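Local coordinates for protein chitinase (Chromobacterium violaceum, PDB 4TXG) that is a family 18 glycoside hydrolase that probably binds chitin and hydrolyses its glycosidic bonds, at residues Trp443-Arg449 / Leu730-Phe734; Gln432-Ile436 / Thr701-Asn706; Ala411-Asp415 / Gly437-Asp442. One frame throughout, in Å; residues are numbered along the deposited sequence.

Contact 1 (Trp443-Arg449 / Leu730-Phe734); sequences WAYHYYR and LKGDF. With CS (cesium ion), chain G.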
loop_
_atom_site.group_PDB
_atom_site.type_symbol
_atom_site.label_atom_id
_atom_site.label_comp_id
_atom_site.label_asym_id
_atom_site.label_seq_id
_atom_site.Cartn_x
_atom_site.Cartn_y
_atom_site.Cartn_z
ATOM N N TRP A 443 6.799 -4.618 9.918
ATOM C CA TRP A 443 8.013 -4.014 9.356
ATOM C C TRP A 443 7.630 -2.952 8.333
ATOM O O TRP A 443 8.176 -1.841 8.331
ATOM C CB TRP A 443 8.935 -5.068 8.706
ATOM C CG TRP A 443 10.173 -4.428 8.116
ATOM C CD1 TRP A 443 11.370 -4.221 8.739
ATOM C CD2 TRP A 443 10.303 -3.870 6.801
ATOM N NE1 TRP A 443 12.246 -3.579 7.887
ATOM C CE2 TRP A 443 11.612 -3.355 6.688
ATOM C CE3 TRP A 443 9.439 -3.773 5.698
ATOM C CZ2 TRP A 443 12.082 -2.742 5.525
ATOM C CZ3 TRP A 443 9.898 -3.154 4.540
ATOM C CH2 TRP A 443 11.215 -2.645 4.462
ATOM N N ALA A 444 6.681 -3.292 7.462
ATOM C CA ALA A 444 6.240 -2.368 6.419
ATOM C C ALA A 444 5.637 -1.093 7.007
ATOM O O ALA A 444 5.888 0.005 6.516
ATOM C CB ALA A 444 5.235 -3.054 5.500
ATOM N N TYR A 445 4.812 -1.236 8.043
ATOM C CA TYR A 445 4.270 -0.063 8.722
ATOM C C TYR A 445 5.410 0.840 9.198
ATOM O O TYR A 445 5.406 2.062 8.988
ATOM C CB TYR A 445 3.396 -0.480 9.909
ATOM C CG TYR A 445 3.175 0.635 10.903
ATOM C CD1 TYR A 445 2.305 1.690 10.620
ATOM C CD2 TYR A 445 3.843 0.641 12.121
ATOM C CE1 TYR A 445 2.112 2.718 11.528
ATOM C CE2 TYR A 445 3.645 1.667 13.035
ATOM C CZ TYR A 445 2.789 2.698 12.731
ATOM O OH TYR A 445 2.609 3.722 13.643
ATOM N N HIS A 446 6.393 0.234 9.841
ATOM C CA HIS A 446 7.483 1.017 10.403
ATOM C C HIS A 446 8.348 1.647 9.320
ATOM O O HIS A 446 8.891 2.742 9.520
ATOM C CB HIS A 446 8.305 0.152 11.354
ATOM C CG HIS A 446 7.666 0.031 12.702
ATOM N ND1 HIS A 446 7.515 1.115 13.534
ATOM C CD2 HIS A 446 7.074 -1.018 13.322
ATOM C CE1 HIS A 446 6.887 0.734 14.638
ATOM N NE2 HIS A 446 6.617 -0.553 14.538
ATOM N N TYR A 447 8.445 0.993 8.166
ATOM C CA TYR A 447 9.108 1.620 7.027
ATOM C C TYR A 447 8.406 2.942 6.671
ATOM O O TYR A 447 9.051 3.987 6.528
ATOM C CB TYR A 447 9.127 0.677 5.795
ATOM C CG TYR A 447 9.535 1.401 4.524
ATOM C CD1 TYR A 447 8.590 2.073 3.752
ATOM C CD2 TYR A 447 10.870 1.452 4.117
ATOM C CE1 TYR A 447 8.957 2.766 2.617
ATOM C CE2 TYR A 447 11.236 2.143 2.972
ATOM C CZ TYR A 447 10.268 2.800 2.229
ATOM O OH TYR A 447 10.614 3.496 1.067
ATOM N N TYR A 448 7.089 2.896 6.523
ATOM C CA TYR A 448 6.367 4.076 6.036
ATOM C C TYR A 448 6.334 5.214 7.058
ATOM O O TYR A 448 6.176 6.376 6.681
ATOM C CB TYR A 448 4.949 3.681 5.577
ATOM C CG TYR A 448 5.050 3.021 4.211
ATOM C CD1 TYR A 448 5.254 3.787 3.073
ATOM C CD2 TYR A 448 5.014 1.637 4.071
ATOM C CE1 TYR A 448 5.406 3.204 1.824
ATOM C CE2 TYR A 448 5.164 1.038 2.815
ATOM C CZ TYR A 448 5.352 1.832 1.698
ATOM O OH TYR A 448 5.510 1.269 0.438
ATOM N N ARG A 449 6.525 4.906 8.339
ATOM C CA ARG A 449 6.585 5.966 9.346
ATOM C C ARG A 449 7.828 6.839 9.210
ATOM O O ARG A 449 7.917 7.898 9.833
ATOM C CB ARG A 449 6.529 5.377 10.755
ATOM C CG ARG A 449 5.157 4.839 11.117
ATOM C CD ARG A 449 4.157 5.995 11.299
ATOM N NE ARG A 449 4.413 6.648 12.580
ATOM C CZ ARG A 449 5.129 7.745 12.720
ATOM N NH1 ARG A 449 5.633 8.348 11.650
ATOM N NH2 ARG A 449 5.333 8.250 13.922
ATOM N N LEU A 730 8.630 -4.770 16.057
ATOM C CA LEU A 730 9.613 -3.735 16.349
ATOM C C LEU A 730 9.185 -2.980 17.610
ATOM O O LEU A 730 7.997 -2.753 17.815
ATOM C CB LEU A 730 9.757 -2.791 15.154
ATOM C CG LEU A 730 10.486 -3.443 13.973
ATOM C CD1 LEU A 730 10.164 -2.729 12.649
ATOM C CD2 LEU A 730 11.981 -3.442 14.249
ATOM N N LYS A 731 10.144 -2.600 18.456
ATOM C CA LYS A 731 9.817 -2.116 19.798
ATOM C C LYS A 731 9.657 -0.603 19.899
ATOM O O LYS A 731 9.386 -0.074 20.981
ATOM C CB LYS A 731 10.883 -2.579 20.794
ATOM C CG LYS A 731 10.945 -4.090 20.966
ATOM C CD LYS A 731 12.255 -4.490 21.630
ATOM C CE LYS A 731 12.500 -5.992 21.540
ATOM N NZ LYS A 731 13.918 -6.319 21.874
ATOM N N GLY A 732 9.828 0.090 18.782
ATOM C CA GLY A 732 9.645 1.530 18.736
ATOM C C GLY A 732 9.545 2.000 17.297
ATOM O O GLY A 732 9.753 1.215 16.374
ATOM N N ASP A 733 9.226 3.280 17.113
ATOM C CA ASP A 733 9.092 3.884 15.787
ATOM C C ASP A 733 10.425 4.338 15.181
ATOM O O ASP A 733 10.662 4.153 13.981
ATOM C CB ASP A 733 8.160 5.102 15.843
ATOM C CG ASP A 733 6.710 4.737 16.110
ATOM O OD1 ASP A 733 6.340 3.553 15.974
ATOM O OD2 ASP A 733 5.924 5.657 16.435
ATOM N N PHE A 734 11.276 4.963 15.992
ATOM C CA PHE A 734 12.463 5.602 15.433
ATOM C C PHE A 734 13.733 5.335 16.192
ATOM O O PHE A 734 13.742 5.218 17.417
ATOM C CB PHE A 734 12.266 7.118 15.361
ATOM C CG PHE A 734 11.070 7.529 14.563
ATOM C CD1 PHE A 734 11.037 7.314 13.194
ATOM C CD2 PHE A 734 9.978 8.119 15.180
ATOM C CE1 PHE A 734 9.935 7.701 12.446
ATOM C CE2 PHE A 734 8.858 8.494 14.439
ATOM C CZ PHE A 734 8.837 8.290 13.076
HETATM CS CS CS G . 13.756 6.914 19.953
HETATM O O HOH W 1 3.634 3.187 16.139
HETATM O O HOH W 2 8.723 3.276 12.321
HETATM O O HOH W 3 5.776 -2.478 16.264
HETATM O O HOH W 4 13.145 9.678 18.372
#
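No direct hydrogen bond joins the helical segment W443-R449 to the loop L730-F734; water makes the polar links. One water lies 2.7 Å from both NE2 of H446 and O of L730; a second lies 2.8 Å from ND1 and 2.9 Å from O of H446 and donates to O of D733 at 2.7 Å. A third bridges OH of Y445 (2.8 Å) and OD1 of D733 (2.7 Å). The imidazole of H446 thus has a bridging water at both nitrogens, while its CE1 edge meets D733 OD1 at 3.2 Å. Charge adds a long salt bridge, R449 NH2 to D733 OD2 at 3.7 Å. Apolar contact comes from L730, whose CD1 sits 3.6 Å from CD2 of H446 and 4.1 Å from CA of W443. The ring edge of F734 meets the carbonyl of R449, CE1 to O at 3.3 Å; F734 O binds a cesium ion at 3.0 Å, with S719 OG as a further ligand. A barrel helix here meets a loop of the C-terminal beta-sandwich across the boundary between the two folds: helix 441-448 also packs on strands 391-395 and 457-462 and helix 374-377, and the loop leads into strand 734-740.

Contact 2 (Gln432-Ile436 / Thr701-Asn706); sequences QYGNI and TSAPAN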
loop_
_atom_site.group_PDB
_atom_site.type_symbol
_atom_site.label_atom_id
_atom_site.label_comp_id
_atom_site.label_asym_id
_atom_site.label_seq_id
_atom_site.Cartn_x
_atom_site.Cartn_y
_atom_site.Cartn_z
ATOM N N GLN A 432 25.004 -7.579 10.004
ATOM C CA GLN A 432 24.594 -6.217 9.659
ATOM C C GLN A 432 23.081 -5.989 9.736
ATOM O O GLN A 432 22.634 -4.859 9.910
ATOM C CB GLN A 432 25.072 -5.860 8.250
ATOM C CG GLN A 432 26.590 -5.812 8.075
ATOM C CD GLN A 432 27.143 -7.079 7.451
ATOM O OE1 GLN A 432 26.781 -8.192 7.844
ATOM N NE2 GLN A 432 28.016 -6.914 6.462
ATOM N N TYR A 433 22.290 -7.047 9.585
ATOM C CA TYR A 433 20.837 -6.883 9.574
ATOM C C TYR A 433 20.233 -6.871 10.983
ATOM O O TYR A 433 19.039 -6.633 11.150
ATOM C CB TYR A 433 20.190 -7.974 8.731
ATOM C CG TYR A 433 20.151 -7.668 7.246
ATOM C CD1 TYR A 433 21.278 -7.212 6.574
ATOM C CD2 TYR A 433 18.986 -7.853 6.512
ATOM C CE1 TYR A 433 21.239 -6.940 5.207
ATOM C CE2 TYR A 433 18.947 -7.585 5.147
ATOM C CZ TYR A 433 20.065 -7.129 4.506
ATOM O OH TYR A 433 20.007 -6.877 3.151
ATOM N N GLY A 434 21.066 -7.109 11.992
ATOM C CA GLY A 434 20.649 -6.958 13.379
ATOM C C GLY A 434 19.417 -7.756 13.775
ATOM O O GLY A 434 18.598 -7.291 14.572
ATOM N N ASN A 435 19.301 -8.954 13.212
ATOM C CA ASN A 435 18.165 -9.856 13.425
ATOM C C ASN A 435 16.794 -9.235 13.186
ATOM O O ASN A 435 15.812 -9.580 13.851
ATOM C CB ASN A 435 18.217 -10.444 14.821
ATOM C CG ASN A 435 19.282 -11.508 14.940
ATOM O OD1 ASN A 435 20.370 -11.242 15.438
ATOM N ND2 ASN A 435 18.988 -12.715 14.438
ATOM N N ILE A 436 16.735 -8.339 12.210
ATOM C CA ILE A 436 15.467 -7.802 11.748
ATOM C C ILE A 436 14.987 -8.580 10.530
ATOM O O ILE A 436 15.658 -8.592 9.501
ATOM C CB ILE A 436 15.590 -6.315 11.402
ATOM C CG1 ILE A 436 15.941 -5.528 12.678
ATOM C CG2 ILE A 436 14.292 -5.793 10.761
ATOM C CD1 ILE A 436 15.940 -4.035 12.502
ATOM N N THR A 701 12.605 2.444 12.314
ATOM C CA THR A 701 13.198 1.206 12.809
ATOM C C THR A 701 13.114 0.049 11.810
ATOM O O THR A 701 13.453 -1.083 12.142
ATOM C CB THR A 701 12.513 0.766 14.111
ATOM O OG1 THR A 701 11.090 0.798 13.920
ATOM C CG2 THR A 701 12.899 1.704 15.270
ATOM N N SER A 702 12.634 0.330 10.604
ATOM C CA SER A 702 12.720 -0.636 9.513
ATOM C C SER A 702 14.184 -0.978 9.218
ATOM O O SER A 702 14.489 -2.095 8.789
ATOM C CB SER A 702 12.019 -0.093 8.249
ATOM O OG SER A 702 12.539 1.188 7.882
ATOM N N ALA A 703 15.089 -0.028 9.470
ATOM C CA ALA A 703 16.523 -0.293 9.335
ATOM C C ALA A 703 17.104 -0.551 10.703
ATOM O O ALA A 703 16.712 0.098 11.679
ATOM C CB ALA A 703 17.245 0.880 8.669
ATOM N N PRO A 704 18.039 -1.504 10.789
ATOM C CA PRO A 704 18.728 -1.790 12.051
ATOM C C PRO A 704 19.419 -0.549 12.591
ATOM O O PRO A 704 19.804 0.329 11.823
ATOM C CB PRO A 704 19.755 -2.860 11.664
ATOM C CG PRO A 704 19.254 -3.451 10.403
ATOM C CD PRO A 704 18.476 -2.390 9.695
ATOM N N ALA A 705 19.590 -0.480 13.904
ATOM C CA ALA A 705 20.095 0.744 14.519
ATOM C C ALA A 705 21.620 0.826 14.462
ATOM O O ALA A 705 22.264 1.246 15.422
ATOM C CB ALA A 705 19.612 0.837 15.968
ATOM N N ASN A 706 22.195 0.431 13.330
ATOM C CA ASN A 706 23.640 0.501 13.153
ATOM C C ASN A 706 24.037 1.421 11.997
ATOM O O ASN A 706 25.143 1.315 11.451
ATOM C CB ASN A 706 24.215 -0.898 12.937
ATOM C CG ASN A 706 23.575 -1.625 11.762
ATOM O OD1 ASN A 706 22.788 -1.053 11.016
ATOM N ND2 ASN A 706 23.921 -2.894 11.603
#
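T701, just past strand 694-700, offers its backbone: its O lies 3.9 Å from CD1 of I436, while its OG1 is hydrogen-bonded to O of G732. At S702 the CA-to-CB bond points away and OG bonds O of P762; its carbonyl faces I436, S702 O lying 4.2 Å from I436 CG2, and also accepts from NE1 of W443. This run belongs to the C-terminal beta-sandwich, and the loop it meets leads into helix 441-448 of the family 18 (beta/alpha)8 barrel, so the contact forms part of the seam between the two folds. P704 fills the middle of it. I436 CD1 packs 3.6 Å from P704 CA and 4.0 Å from P704 CG, and that CG also approaches O of Y433 at 3.3 Å and O of Q432 at 3.7 Å. G434 is the nearest residue by CA, 5.7 Å from that of P704; it has positive phi (55°), and a CB there would come tightly to 3.4 Å from P704 CB. Beyond A705, the CA-to-CB bond of N706 points toward the barrel loop, and its ND2 donates to O of Q432 at 2.9 Å with an N-H...O angle of 160°.

Contact 3 (Ala411-Asp415 / Gly437-Asp442); sequences AALYD and GYLNTD
Two successive carbonyls of a preceding loop accept the first two amides of a helix: T441 N donates to A412 O at 2.9 Å (169°) and D442 N to L413 O at 2.9 Å (156°). CA atoms pair as A412-N440 (5.1 Å), L413-T441 (4.7 Å) and D415-G437 (5.6 Å). To set this up, L413 is helical (phi/psi -71/-45) between extended A412 (-52/136) and Y414 (-124/162). On the other segment, L439 (-86/64) centres an inverse gamma turn, N440 is extended (-160/158), and T441 and D442 are helical. N440 takes rotamer p: ND2 donates to G437 O at 2.9 Å, while OD1 accepts from W443 N. D415 is t, with OD1 3.4 Å from CA of G437, where a CB would clash. A water spans D415 OD1 (2.7 Å) and N440 ND2 (2.9 Å), and Y428 OH also bonds that OD1. Packing is completed by L413 CD1 against T441 CB (4.0 Å) and the ring edge of Y414, CD1 to D442 CB at 3.7 Å. D442 is t, and its carboxylate reaches L730 N and W591 NE1. The arrangement is an asparagine N-cap, opening the helix that links parallel strands 391-395 and 457-462 in a beta-alpha-beta crossover of the TIM barrel.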
loop_
_atom_site.group_PDB
_atom_site.type_symbol
_atom_site.label_atom_id
_atom_site.label_comp_id
_atom_site.label_asym_id
_atom_site.label_seq_id
_atom_site.Cartn_x
_atom_site.Cartn_y
_atom_site.Cartn_z
ATOM N N ALA A 411 0.200 -12.847 4.775
ATOM C CA ALA A 411 0.171 -11.518 5.375
ATOM C C ALA A 411 0.559 -11.549 6.853
ATOM O O ALA A 411 -0.171 -11.035 7.693
ATOM C CB ALA A 411 -1.217 -10.914 5.209
ATOM N N ALA A 412 1.692 -12.167 7.174
ATOM C CA ALA A 412 2.130 -12.218 8.571
ATOM C C ALA A 412 2.161 -10.827 9.209
ATOM O O ALA A 412 2.633 -9.872 8.600
ATOM C CB ALA A 412 3.515 -12.868 8.669
ATOM N N LEU A 413 1.659 -10.710 10.437
ATOM C CA LEU A 413 1.779 -9.443 11.166
ATOM C C LEU A 413 3.227 -9.185 11.593
ATOM O O LEU A 413 3.733 -8.068 11.469
ATOM C CB LEU A 413 0.881 -9.443 12.403
ATOM C CG LEU A 413 0.956 -8.207 13.302
ATOM C CD1 LEU A 413 0.614 -6.946 12.520
ATOM C CD2 LEU A 413 0.028 -8.364 14.500
ATOM N N TYR A 414 3.867 -10.228 12.117
ATOM C CA TYR A 414 5.220 -10.143 12.671
ATOM C C TYR A 414 6.196 -11.124 12.037
ATOM O O TYR A 414 5.796 -12.120 11.445
ATOM C CB TYR A 414 5.210 -10.460 14.167
ATOM C CG TYR A 414 4.479 -9.511 15.082
ATOM C CD1 TYR A 414 4.598 -8.132 14.945
ATOM C CD2 TYR A 414 3.720 -10.008 16.141
ATOM C CE1 TYR A 414 3.953 -7.274 15.816
ATOM C CE2 TYR A 414 3.068 -9.163 17.012
ATOM C CZ TYR A 414 3.194 -7.798 16.850
ATOM O OH TYR A 414 2.551 -6.963 17.730
ATOM N N ASP A 415 7.481 -10.855 12.226
ATOM C CA ASP A 415 8.530 -11.840 11.994
ATOM C C ASP A 415 8.553 -12.851 13.159
ATOM O O ASP A 415 8.307 -12.462 14.305
ATOM C CB ASP A 415 9.878 -11.138 11.875
ATOM C CG ASP A 415 10.993 -12.089 11.492
ATOM O OD1 ASP A 415 11.099 -12.416 10.291
ATOM O OD2 ASP A 415 11.740 -12.514 12.393
ATOM N N GLY A 437 13.838 -9.242 10.656
ATOM C CA GLY A 437 13.202 -9.886 9.510
ATOM C C GLY A 437 12.111 -8.979 8.962
ATOM O O GLY A 437 11.365 -8.403 9.741
ATOM N N TYR A 438 11.997 -8.852 7.638
ATOM C CA TYR A 438 11.186 -7.761 7.083
ATOM C C TYR A 438 9.926 -8.156 6.313
ATOM O O TYR A 438 9.181 -7.275 5.889
ATOM C CB TYR A 438 12.050 -6.881 6.169
ATOM C CG TYR A 438 12.732 -7.646 5.066
ATOM C CD1 TYR A 438 12.086 -7.893 3.859
ATOM C CD2 TYR A 438 14.017 -8.138 5.240
ATOM C CE1 TYR A 438 12.709 -8.611 2.854
ATOM C CE2 TYR A 438 14.647 -8.847 4.240
ATOM C CZ TYR A 438 13.993 -9.079 3.055
ATOM O OH TYR A 438 14.632 -9.794 2.068
ATOM N N LEU A 439 9.672 -9.451 6.125
ATOM C CA LEU A 439 8.501 -9.874 5.351
ATOM C C LEU A 439 7.265 -9.943 6.241
ATOM O O LEU A 439 6.690 -11.015 6.458
ATOM C CB LEU A 439 8.743 -11.235 4.674
ATOM C CG LEU A 439 9.658 -11.222 3.446
ATOM C CD1 LEU A 439 9.774 -12.610 2.835
ATOM C CD2 LEU A 439 9.139 -10.221 2.414
ATOM N N ASN A 440 6.856 -8.797 6.761
ATOM C CA ASN A 440 5.713 -8.767 7.661
ATOM C C ASN A 440 5.116 -7.373 7.739
ATOM O O ASN A 440 5.776 -6.386 7.430
ATOM C CB ASN A 440 6.118 -9.263 9.059
ATOM C CG ASN A 440 7.267 -8.457 9.652
ATOM O OD1 ASN A 440 7.047 -7.431 10.288
ATOM N ND2 ASN A 440 8.501 -8.916 9.436
ATOM N N THR A 441 3.851 -7.322 8.138
ATOM C CA THR A 441 3.064 -6.095 8.188
ATOM C C THR A 441 3.687 -5.047 9.104
ATOM O O THR A 441 3.749 -3.860 8.761
ATOM C CB THR A 441 1.632 -6.427 8.662
ATOM O OG1 THR A 441 1.064 -7.380 7.752
ATOM C CG2 THR A 441 0.745 -5.179 8.706
ATOM N N ASP A 442 4.171 -5.502 10.254
ATOM C CA ASP A 442 4.755 -4.609 11.257
ATOM C C ASP A 442 5.975 -3.895 10.680
ATOM O O ASP A 442 6.147 -2.687 10.900
ATOM C CB ASP A 442 5.121 -5.407 12.520
ATOM C CG ASP A 442 5.712 -4.548 13.622
ATOM O OD1 ASP A 442 4.948 -3.996 14.447
ATOM O OD2 ASP A 442 6.957 -4.448 13.686
HETATM O O HOH W 5 7.023 -13.181 9.143
HETATM O O HOH W 6 9.412 -11.429 8.405
#

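Contacts 1 and 3 share helix 441-448: contact 3 holds its start and contact 1 presents its following turns to the C-terminal sandwich. Their centres lie 11 Å apart, joined by L730 N to D442 OD2 at 2.9 Å. Contact 2, also 11 Å from contact 1, continues the same interface outward; W443 NE1 to S702 O and G732 O to T701 OG1, both 2.8 Å, stitch the two together. Contacts 2 and 3, 14 Å apart, touch only where I436 runs on into G437. The cesium ion at F734 marks the sandwich side of contact 1. No substrate is bound at these contacts, which concern how the barrel's outer layer meets the sandwich.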